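Local coordinates for protein murein peptide amidase A (Escherichia coli O157:H7, PDB 5HXD) that probably hydrolyses, as a zinc-dependent M14-family amidase, the gamma-D-glutamyl-diaminopimelate bond of murein tripeptide during muropeptide degradation, at residues I44-H49 against V57-A62; Y113-A118 against R122-L127; R99-A104 against Q139-L144. One frame throughout, in Å; residues are numbered along the deposited sequence.

Contact 1: residues I44-H49 against V57-A62; sequences ILAGTH and VTLSCA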
loop_
_atom_site.group_PDB
_atom_site.type_symbol
_atom_site.label_atom_id
_atom_site.label_comp_id
_atom_site.label_asym_id
_atom_site.label_seq_id
_atom_site.Cartn_x
_atom_site.Cartn_y
_atom_site.Cartn_z
ATOM N N ILE A 44 -6.034 17.012 -3.009
ATOM C CA ILE A 44 -5.546 15.841 -3.739
ATOM C C ILE A 44 -5.538 14.608 -2.832
ATOM O O ILE A 44 -4.978 14.599 -1.736
ATOM C CB ILE A 44 -4.148 16.088 -4.347
ATOM C CG1 ILE A 44 -4.162 17.384 -5.166
ATOM C CG2 ILE A 44 -3.746 14.927 -5.254
ATOM C CD1 ILE A 44 -2.813 18.064 -5.271
ATOM N N LEU A 45 -6.180 13.560 -3.319
ATOM C CA LEU A 45 -6.605 12.445 -2.493
ATOM C C LEU A 45 -6.027 11.170 -3.050
ATOM O O LEU A 45 -5.839 11.064 -4.271
ATOM C CB LEU A 45 -8.135 12.358 -2.497
ATOM C CG LEU A 45 -9.013 12.305 -1.256
ATOM C CD1 LEU A 45 -8.689 13.416 -0.293
ATOM C CD2 LEU A 45 -10.444 12.406 -1.702
ATOM N N ALA A 46 -5.775 10.192 -2.178
ATOM C CA ALA A 46 -5.357 8.880 -2.636
ATOM C C ALA A 46 -5.666 7.775 -1.633
ATOM O O ALA A 46 -6.042 8.037 -0.490
ATOM C CB ALA A 46 -3.889 8.891 -2.956
ATOM N N GLY A 47 -5.508 6.532 -2.081
ATOM C CA GLY A 47 -5.698 5.386 -1.217
ATOM C C GLY A 47 -7.089 5.185 -0.642
ATOM O O GLY A 47 -7.235 4.579 0.424
ATOM N N THR A 48 -8.106 5.695 -1.330
ATOM C CA THR A 48 -9.481 5.404 -0.951
ATOM C C THR A 48 -9.661 3.894 -0.823
ATOM O O THR A 48 -10.239 3.418 0.156
ATOM C CB THR A 48 -10.507 5.937 -1.965
ATOM O OG1 THR A 48 -10.423 7.357 -2.043
ATOM C CG2 THR A 48 -11.920 5.544 -1.549
ATOM N N HIS A 49 -9.165 3.166 -1.829
ATOM C CA HIS A 49 -9.124 1.703 -1.838
ATOM C C HIS A 49 -7.708 1.231 -1.510
ATOM O O HIS A 49 -6.762 1.605 -2.207
ATOM C CB HIS A 49 -9.543 1.160 -3.199
ATOM C CG HIS A 49 -10.976 1.420 -3.548
ATOM N ND1 HIS A 49 -11.396 1.632 -4.843
ATOM C CD2 HIS A 49 -12.087 1.476 -2.772
ATOM C CE1 HIS A 49 -12.707 1.815 -4.850
ATOM N NE2 HIS A 49 -13.147 1.724 -3.607
ATOM N N VAL A 57 1.988 5.931 -3.560
ATOM C CA VAL A 57 3.435 6.076 -3.518
ATOM C C VAL A 57 3.847 7.233 -4.419
ATOM O O VAL A 57 4.755 7.982 -4.089
ATOM C CB VAL A 57 4.151 4.793 -3.937
ATOM C CG1 VAL A 57 5.646 5.014 -3.978
ATOM C CG2 VAL A 57 3.803 3.670 -2.973
ATOM N N THR A 58 3.141 7.392 -5.535
ATOM C CA THR A 58 3.425 8.458 -6.487
ATOM C C THR A 58 3.177 9.835 -5.884
ATOM O O THR A 58 4.021 10.728 -5.981
ATOM C CB THR A 58 2.578 8.331 -7.753
ATOM O OG1 THR A 58 2.959 7.155 -8.471
ATOM C CG2 THR A 58 2.796 9.548 -8.643
ATOM N N LEU A 59 2.012 9.991 -5.262
ATOM C CA LEU A 59 1.666 11.229 -4.565
ATOM C C LEU A 59 2.571 11.495 -3.365
ATOM O O LEU A 59 2.907 12.640 -3.097
ATOM C CB LEU A 59 0.206 11.200 -4.116
ATOM C CG LEU A 59 -0.311 12.476 -3.448
ATOM C CD1 LEU A 59 -0.120 13.667 -4.368
ATOM C CD2 LEU A 59 -1.778 12.308 -3.066
ATOM N N SER A 60 2.962 10.442 -2.648
ATOM C CA SER A 60 3.892 10.569 -1.523
ATOM C C SER A 60 5.274 10.990 -2.004
ATOM O O SER A 60 6.016 11.664 -1.284
ATOM C CB SER A 60 3.996 9.249 -0.745
ATOM O OG SER A 60 4.889 9.365 0.359
ATOM N N CYS A 61 5.618 10.574 -3.226
ATOM C CA CYS A 61 6.905 10.917 -3.830
ATOM C C CYS A 61 6.878 12.355 -4.304
ATOM O O CYS A 61 7.830 13.108 -4.101
ATOM C CB CYS A 61 7.239 9.984 -4.996
ATOM S SG CYS A 61 7.875 8.361 -4.492
ATOM N N ALA A 62 5.772 12.727 -4.933
ATOM C CA ALA A 62 5.596 14.079 -5.410
ATOM C C ALA A 62 5.592 15.050 -4.247
ATOM O O ALA A 62 6.228 16.083 -4.317
ATOM C CB ALA A 62 4.332 14.192 -6.194
#
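Ala46 CA and Leu59 CA, 7.7 Å apart, are the closest CA pair of the two segments, a gap filled chiefly by side chains. On the helix side Leu59 makes every contact. Its CG stands anti to the backbone N (chi1 -176°), which sends the forked end out toward the strand; both methyls reach Ile44 CG2, and CD2 alone also meets Ala46 CB. CD1 lies 3.9 Å from CG2 of Ile44, the short branch of that residue. CD2 is as near to the same Ile44 CG2 and rests 4.0 Å from CB of Ala46, so the fork of Leu59 spans two residues whose CB atoms point to the helix. Leu45, between them, points its CB away from the helix. All the side chains that touch are apolar and buried. The segment runs on to His49, a predicted zinc ligand. The pairing joins the first strand and the helix of the beta-alpha-beta unit 43-45, 53-65 and 74-76. Ile44 is bonded through its backbone to strand 74-76 and Leu45 to strand 153-157, while Met227 of helix 224-230 also packs against Leu59.

Contact 2: residues Y113-A118 against R122-L127; sequences YRWNSA and RDVVLL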
loop_
_atom_site.group_PDB
_atom_site.type_symbol
_atom_site.label_atom_id
_atom_site.label_comp_id
_atom_site.label_asym_id
_atom_site.label_seq_id
_atom_site.Cartn_x
_atom_site.Cartn_y
_atom_site.Cartn_z
ATOM N N TYR A 113 -17.061 -5.549 -6.859
ATOM C CA TYR A 113 -15.971 -4.997 -7.640
ATOM C C TYR A 113 -15.358 -6.097 -8.512
ATOM O O TYR A 113 -15.716 -7.275 -8.393
ATOM C CB TYR A 113 -14.921 -4.332 -6.723
ATOM C CG TYR A 113 -14.104 -5.249 -5.814
ATOM C CD1 TYR A 113 -12.858 -5.710 -6.202
ATOM C CD2 TYR A 113 -14.566 -5.623 -4.555
ATOM C CE1 TYR A 113 -12.112 -6.526 -5.386
ATOM C CE2 TYR A 113 -13.817 -6.440 -3.727
ATOM C CZ TYR A 113 -12.591 -6.894 -4.150
ATOM O OH TYR A 113 -11.816 -7.723 -3.346
ATOM N N ARG A 114 -14.459 -5.716 -9.407
ATOM C CA ARG A 114 -13.805 -6.682 -10.285
ATOM C C ARG A 114 -12.544 -7.201 -9.610
ATOM O O ARG A 114 -11.723 -6.402 -9.174
ATOM C CB ARG A 114 -13.469 -6.040 -11.633
ATOM C CG ARG A 114 -12.993 -6.999 -12.698
ATOM C CD ARG A 114 -12.521 -6.239 -13.932
ATOM N NE ARG A 114 -13.602 -5.434 -14.468
ATOM C CZ ARG A 114 -14.512 -5.898 -15.313
ATOM N NH1 ARG A 114 -14.445 -7.162 -15.714
ATOM N NH2 ARG A 114 -15.488 -5.107 -15.749
ATOM N N TRP A 115 -12.410 -8.526 -9.502
ATOM C CA TRP A 115 -11.241 -9.147 -8.866
ATOM C C TRP A 115 -9.960 -8.469 -9.364
ATOM O O TRP A 115 -9.156 -7.975 -8.578
ATOM C CB TRP A 115 -11.212 -10.656 -9.147
ATOM C CG TRP A 115 -10.050 -11.396 -8.522
ATOM C CD1 TRP A 115 -9.029 -12.029 -9.177
ATOM C CD2 TRP A 115 -9.798 -11.577 -7.118
ATOM N NE1 TRP A 115 -8.161 -12.589 -8.271
ATOM C CE2 TRP A 115 -8.614 -12.332 -6.998
ATOM C CE3 TRP A 115 -10.461 -11.175 -5.947
ATOM C CZ2 TRP A 115 -8.076 -12.689 -5.759
ATOM C CZ3 TRP A 115 -9.920 -11.526 -4.715
ATOM C CH2 TRP A 115 -8.741 -12.277 -4.634
ATOM N N ASN A 116 -9.803 -8.413 -10.682
ATOM C CA ASN A 116 -8.728 -7.651 -11.315
ATOM C C ASN A 116 -9.068 -7.466 -12.773
ATOM O O ASN A 116 -10.081 -7.986 -13.220
ATOM C CB ASN A 116 -7.368 -8.341 -11.161
ATOM C CG ASN A 116 -7.343 -9.786 -11.674
ATOM O OD1 ASN A 116 -8.136 -10.212 -12.509
ATOM N ND2 ASN A 116 -6.390 -10.530 -11.176
ATOM N N SER A 117 -8.214 -6.762 -13.516
ATOM C CA SER A 117 -8.453 -6.481 -14.941
ATOM C C SER A 117 -8.617 -7.743 -15.794
ATOM O O SER A 117 -9.276 -7.722 -16.840
ATOM C CB SER A 117 -7.318 -5.642 -15.517
ATOM O OG SER A 117 -6.120 -6.389 -15.544
ATOM N N ALA A 118 -8.024 -8.842 -15.333
ATOM C CA ALA A 118 -8.175 -10.148 -15.978
ATOM C C ALA A 118 -9.602 -10.689 -15.871
ATOM O O ALA A 118 -10.146 -11.172 -16.855
ATOM C CB ALA A 118 -7.193 -11.149 -15.383
ATOM N N ARG A 122 -17.681 -8.468 -12.547
ATOM C CA ARG A 122 -17.590 -7.921 -11.204
ATOM C C ARG A 122 -18.450 -8.804 -10.311
ATOM O O ARG A 122 -19.676 -8.786 -10.418
ATOM C CB ARG A 122 -18.070 -6.458 -11.161
ATOM C CG ARG A 122 -17.263 -5.486 -12.032
ATOM C CD ARG A 122 -18.088 -4.266 -12.480
ATOM N NE ARG A 122 -18.406 -3.336 -11.395
ATOM C CZ ARG A 122 -19.637 -2.934 -11.085
ATOM N NH1 ARG A 122 -20.687 -3.378 -11.775
ATOM N NH2 ARG A 122 -19.821 -2.084 -10.077
ATOM N N ASP A 123 -17.822 -9.599 -9.450
ATOM C CA ASP A 123 -18.589 -10.525 -8.632
ATOM C C ASP A 123 -18.095 -10.609 -7.188
ATOM O O ASP A 123 -18.748 -11.237 -6.348
ATOM C CB ASP A 123 -18.608 -11.929 -9.274
ATOM C CG ASP A 123 -17.247 -12.380 -9.778
ATOM O OD1 ASP A 123 -16.221 -11.840 -9.306
ATOM O OD2 ASP A 123 -17.209 -13.290 -10.645
ATOM N N VAL A 124 -16.969 -9.971 -6.887
ATOM C CA VAL A 124 -16.474 -9.947 -5.514
ATOM C C VAL A 124 -17.292 -9.018 -4.615
ATOM O O VAL A 124 -17.302 -7.798 -4.796
ATOM C CB VAL A 124 -15.019 -9.517 -5.452
ATOM C CG1 VAL A 124 -14.475 -9.778 -4.054
ATOM C CG2 VAL A 124 -14.214 -10.260 -6.514
ATOM N N VAL A 125 -17.957 -9.607 -3.625
ATOM C CA VAL A 125 -18.901 -8.876 -2.782
ATOM C C VAL A 125 -18.220 -8.054 -1.673
ATOM O O VAL A 125 -17.291 -8.525 -1.006
ATOM C CB VAL A 125 -19.939 -9.855 -2.152
ATOM C CG1 VAL A 125 -20.806 -9.154 -1.101
ATOM C CG2 VAL A 125 -20.813 -10.452 -3.229
ATOM N N LEU A 126 -18.682 -6.810 -1.515
ATOM C CA LEU A 126 -18.316 -5.967 -0.379
ATOM C C LEU A 126 -19.564 -5.363 0.245
ATOM O O LEU A 126 -20.645 -5.430 -0.331
ATOM C CB LEU A 126 -17.347 -4.860 -0.802
ATOM C CG LEU A 126 -15.911 -5.246 -1.185
ATOM C CD1 LEU A 126 -15.048 -4.020 -1.446
ATOM C CD2 LEU A 126 -15.285 -6.103 -0.111
ATOM N N LEU A 127 -19.412 -4.772 1.423
ATOM C CA LEU A 127 -20.522 -4.081 2.094
ATOM C C LEU A 127 -20.550 -2.522 1.864
ATOM O O LEU A 127 -19.510 -1.881 1.663
ATOM C CB LEU A 127 -20.470 -4.396 3.596
ATOM C CG LEU A 127 -20.650 -5.837 4.097
ATOM C CD1 LEU A 127 -20.499 -5.851 5.586
ATOM C CD2 LEU A 127 -22.012 -6.368 3.743
#
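Tyr113 and Val124 meet through both backbone and side chain. Tyr113 N donates to Val124 O over 3.1 Å, with an angle of 156° at the hydrogen; the return bond, from Val124 N to Tyr113 O, is weak. Val124 CB sits over one face of the phenol ring, somewhat toward the rim, 3.9 Å from its centroid and 17° off the normal, a CH-pi contact. A chi1 of 68° places the Tyr113 ring there, CG between the backbone N and the carbonyl carbon. Val124 CG1 lies against the ring at Tyr113 CE2, 3.4 Å away. Leu126 comes to the ring edge instead, its CG 3.5 Å from Tyr113 CE2. The second methyl of Val124, CG2, lies 3.9 Å from Trp115 CE3, near the indole plane. Toward the turn, CG of Arg122 packs 3.9 Å from CB of Arg114 and lies over a face of the Arg114 guanidinium, whose NH1 bonds to Ala119 O. Arg122 makes a cation-pi contact with Tyr189. The second subunit adds Arg7, in a salt bridge with Asp123, and Arg10, in a cation-pi contact with Trp115. Asp123 and Val124 both stand opposite Tyr113, which makes a classic beta bulge in the hairpin of strands 110-114 and 122-127. The pair lies near the zinc site, the Tyr113 side chain about 8 Å from the metal and that of Leu126 about 6 Å from predicted ligand His49.

Contact 3: residues R99-A104 against Q139-L144; sequences RNFPAA and QALCQL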
loop_
_atom_site.group_PDB
_atom_site.type_symbol
_atom_site.label_atom_id
_atom_site.label_comp_id
_atom_site.label_asym_id
_atom_site.label_seq_id
_atom_site.Cartn_x
_atom_site.Cartn_y
_atom_site.Cartn_z
ATOM N N ARG A 99 -18.536 3.310 -1.580
ATOM C CA ARG A 99 -19.981 3.113 -1.665
ATOM C C ARG A 99 -20.578 3.548 -0.345
ATOM O O ARG A 99 -21.783 3.412 -0.131
ATOM C CB ARG A 99 -20.367 1.651 -1.963
ATOM C CG ARG A 99 -19.803 1.074 -3.246
ATOM C CD ARG A 99 -20.368 1.760 -4.465
ATOM N NE ARG A 99 -19.815 1.212 -5.690
ATOM C CZ ARG A 99 -18.625 1.532 -6.192
ATOM N NH1 ARG A 99 -17.840 2.407 -5.570
ATOM N NH2 ARG A 99 -18.210 0.954 -7.315
ATOM N N ASN A 100 -19.726 4.082 0.529
ATOM C CA ASN A 100 -20.108 4.459 1.894
ATOM C C ASN A 100 -20.390 5.971 2.154
ATOM O O ASN A 100 -20.687 6.362 3.282
ATOM C CB ASN A 100 -19.011 3.977 2.856
ATOM C CG ASN A 100 -19.496 3.847 4.298
ATOM O OD1 ASN A 100 -18.908 4.428 5.219
ATOM N ND2 ASN A 100 -20.573 3.085 4.500
ATOM N N PHE A 101 -20.311 6.826 1.138
ATOM C CA PHE A 101 -20.479 8.253 1.388
ATOM C C PHE A 101 -21.957 8.643 1.438
ATOM O O PHE A 101 -22.754 8.209 0.599
ATOM C CB PHE A 101 -19.729 9.078 0.334
ATOM C CG PHE A 101 -18.241 9.101 0.537
ATOM C CD1 PHE A 101 -17.638 10.153 1.214
ATOM C CD2 PHE A 101 -17.447 8.064 0.076
ATOM C CE1 PHE A 101 -16.260 10.187 1.426
ATOM C CE2 PHE A 101 -16.067 8.086 0.280
ATOM C CZ PHE A 101 -15.474 9.162 0.962
ATOM N N PRO A 102 -22.327 9.480 2.429
ATOM C CA PRO A 102 -23.716 9.884 2.685
ATOM C C PRO A 102 -24.355 10.722 1.563
ATOM O O PRO A 102 -25.227 11.541 1.840
ATOM C CB PRO A 102 -23.605 10.703 3.970
ATOM C CG PRO A 102 -22.202 11.205 3.973
ATOM C CD PRO A 102 -21.395 10.086 3.398
ATOM N N ALA A 103 -23.936 10.498 0.322
ATOM C CA ALA A 103 -24.633 11.007 -0.855
ATOM C C ALA A 103 -26.109 10.607 -0.855
ATOM O O ALA A 103 -26.513 9.687 -0.135
ATOM C CB ALA A 103 -23.959 10.503 -2.115
ATOM N N ALA A 104 -26.923 11.292 -1.655
ATOM C CA ALA A 104 -28.345 10.967 -1.693
ATOM C C ALA A 104 -28.555 9.555 -2.261
ATOM O O ALA A 104 -29.450 8.829 -1.824
ATOM C CB ALA A 104 -29.121 12.001 -2.501
ATOM N N GLN A 139 -16.499 9.371 7.538
ATOM C CA GLN A 139 -16.895 10.525 8.316
ATOM C C GLN A 139 -15.763 11.516 8.436
ATOM O O GLN A 139 -15.967 12.709 8.235
ATOM C CB GLN A 139 -17.392 10.085 9.692
ATOM C CG GLN A 139 -18.798 9.495 9.610
ATOM C CD GLN A 139 -19.130 8.543 10.748
ATOM O OE1 GLN A 139 -18.500 8.573 11.808
ATOM N NE2 GLN A 139 -20.133 7.691 10.532
ATOM N N ALA A 140 -14.571 11.017 8.739
ATOM C CA ALA A 140 -13.429 11.883 8.956
ATOM C C ALA A 140 -13.116 12.710 7.719
ATOM O O ALA A 140 -12.881 13.915 7.818
ATOM C CB ALA A 140 -12.241 11.085 9.360
ATOM N N LEU A 141 -13.115 12.072 6.556
ATOM C CA LEU A 141 -12.858 12.813 5.331
ATOM C C LEU A 141 -13.974 13.818 5.050
ATOM O O LEU A 141 -13.700 14.907 4.592
ATOM C CB LEU A 141 -12.700 11.874 4.132
ATOM C CG LEU A 141 -12.235 12.592 2.855
ATOM C CD1 LEU A 141 -10.784 13.018 2.980
ATOM C CD2 LEU A 141 -12.446 11.759 1.607
ATOM N N CYS A 142 -15.224 13.440 5.308
ATOM C CA CYS A 142 -16.368 14.317 5.075
ATOM C C CYS A 142 -16.312 15.595 5.902
ATOM O O CYS A 142 -16.721 16.669 5.428
ATOM C CB CYS A 142 -17.675 13.589 5.375
ATOM S SG CYS A 142 -18.215 12.516 4.056
ATOM N N GLN A 143 -15.815 15.478 7.134
ATOM C CA GLN A 143 -15.705 16.629 8.015
ATOM C C GLN A 143 -14.506 17.513 7.665
ATOM O O GLN A 143 -14.591 18.751 7.741
ATOM C CB GLN A 143 -15.641 16.184 9.475
ATOM C CG GLN A 143 -17.011 15.836 10.051
ATOM C CD GLN A 143 -18.110 16.838 9.634
ATOM O OE1 GLN A 143 -17.924 18.068 9.708
ATOM N NE2 GLN A 143 -19.257 16.310 9.182
ATOM N N LEU A 144 -13.403 16.873 7.286
ATOM C CA LEU A 144 -12.239 17.564 6.745
ATOM C C LEU A 144 -12.658 18.497 5.606
ATOM O O LEU A 144 -12.346 19.686 5.625
ATOM C CB LEU A 144 -11.196 16.549 6.249
ATOM C CG LEU A 144 -9.882 17.051 5.642
ATOM C CD1 LEU A 144 -8.911 17.500 6.719
ATOM C CD2 LEU A 144 -9.254 15.985 4.769
#
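A Cys sulfur-aromatic contact between Cys142 and Phe101, with Leu141 as apolar packing beside it, sets the loop between helix 81-85 and strand 110-114 against helix 136-148 of the zinc carboxypeptidase fold. Cys142 and Phe101 have the most surface buried here. The thiol approaches the ring at its rim: Cys142 SG is 4.9 Å from the ring centroid and 74° off the normal, and its closest ring atom is Phe101 CD1 at 3.7 Å, so the sulfur lies near the ring plane and not over a face. Cys142 holds SG anti to its carbonyl carbon (chi1 -80°), a torsion that turns the sulfur out of the helix toward the loop. One residue earlier, Leu141 also reaches the ring edge, where its CD2 is 4.0 Å from Phe101 CZ. Thus two consecutive helix residues line neighbouring parts of one aromatic rim, the sulfur at CD1 and CE1, the methyl at CE1 and CZ. Phe195 makes an edge-to-face contact with the same ring, and Trp198 of helix 195-201 touches both Phe101 and Cys142. The Phe101 side chain lies about 8 Å from those of His49 and His157, both predicted zinc ligands. Beside the aromatic ring, Pro102 adds a smaller contact, its CD 4.1 Å from Cys142 SG.

How the contacts relate
Contact 1 closes along the chain before the other two open. Contact 2 then falls wholly between the two halves of contact 3, and helix 136-148 is the next regular element after strand 122-127. The centres lie about 19 Å (contacts 1 and 3) and 22 Å (contact 2 from either) apart. Contacts 1 and 3 touch where Leu45 CD1 meets Leu141 CD1 at 3.9 Å, placing helices 53-65 and 136-148 on opposite sides of strand 43-45. Contact 2 touches neither, belongs to a separate two-stranded sheet and, like contact 1, meets the second subunit. Contact 1 holds the predicted ligand His49; the Tyr113 and Phe101 side chains lie about 8 and 11 Å from zinc.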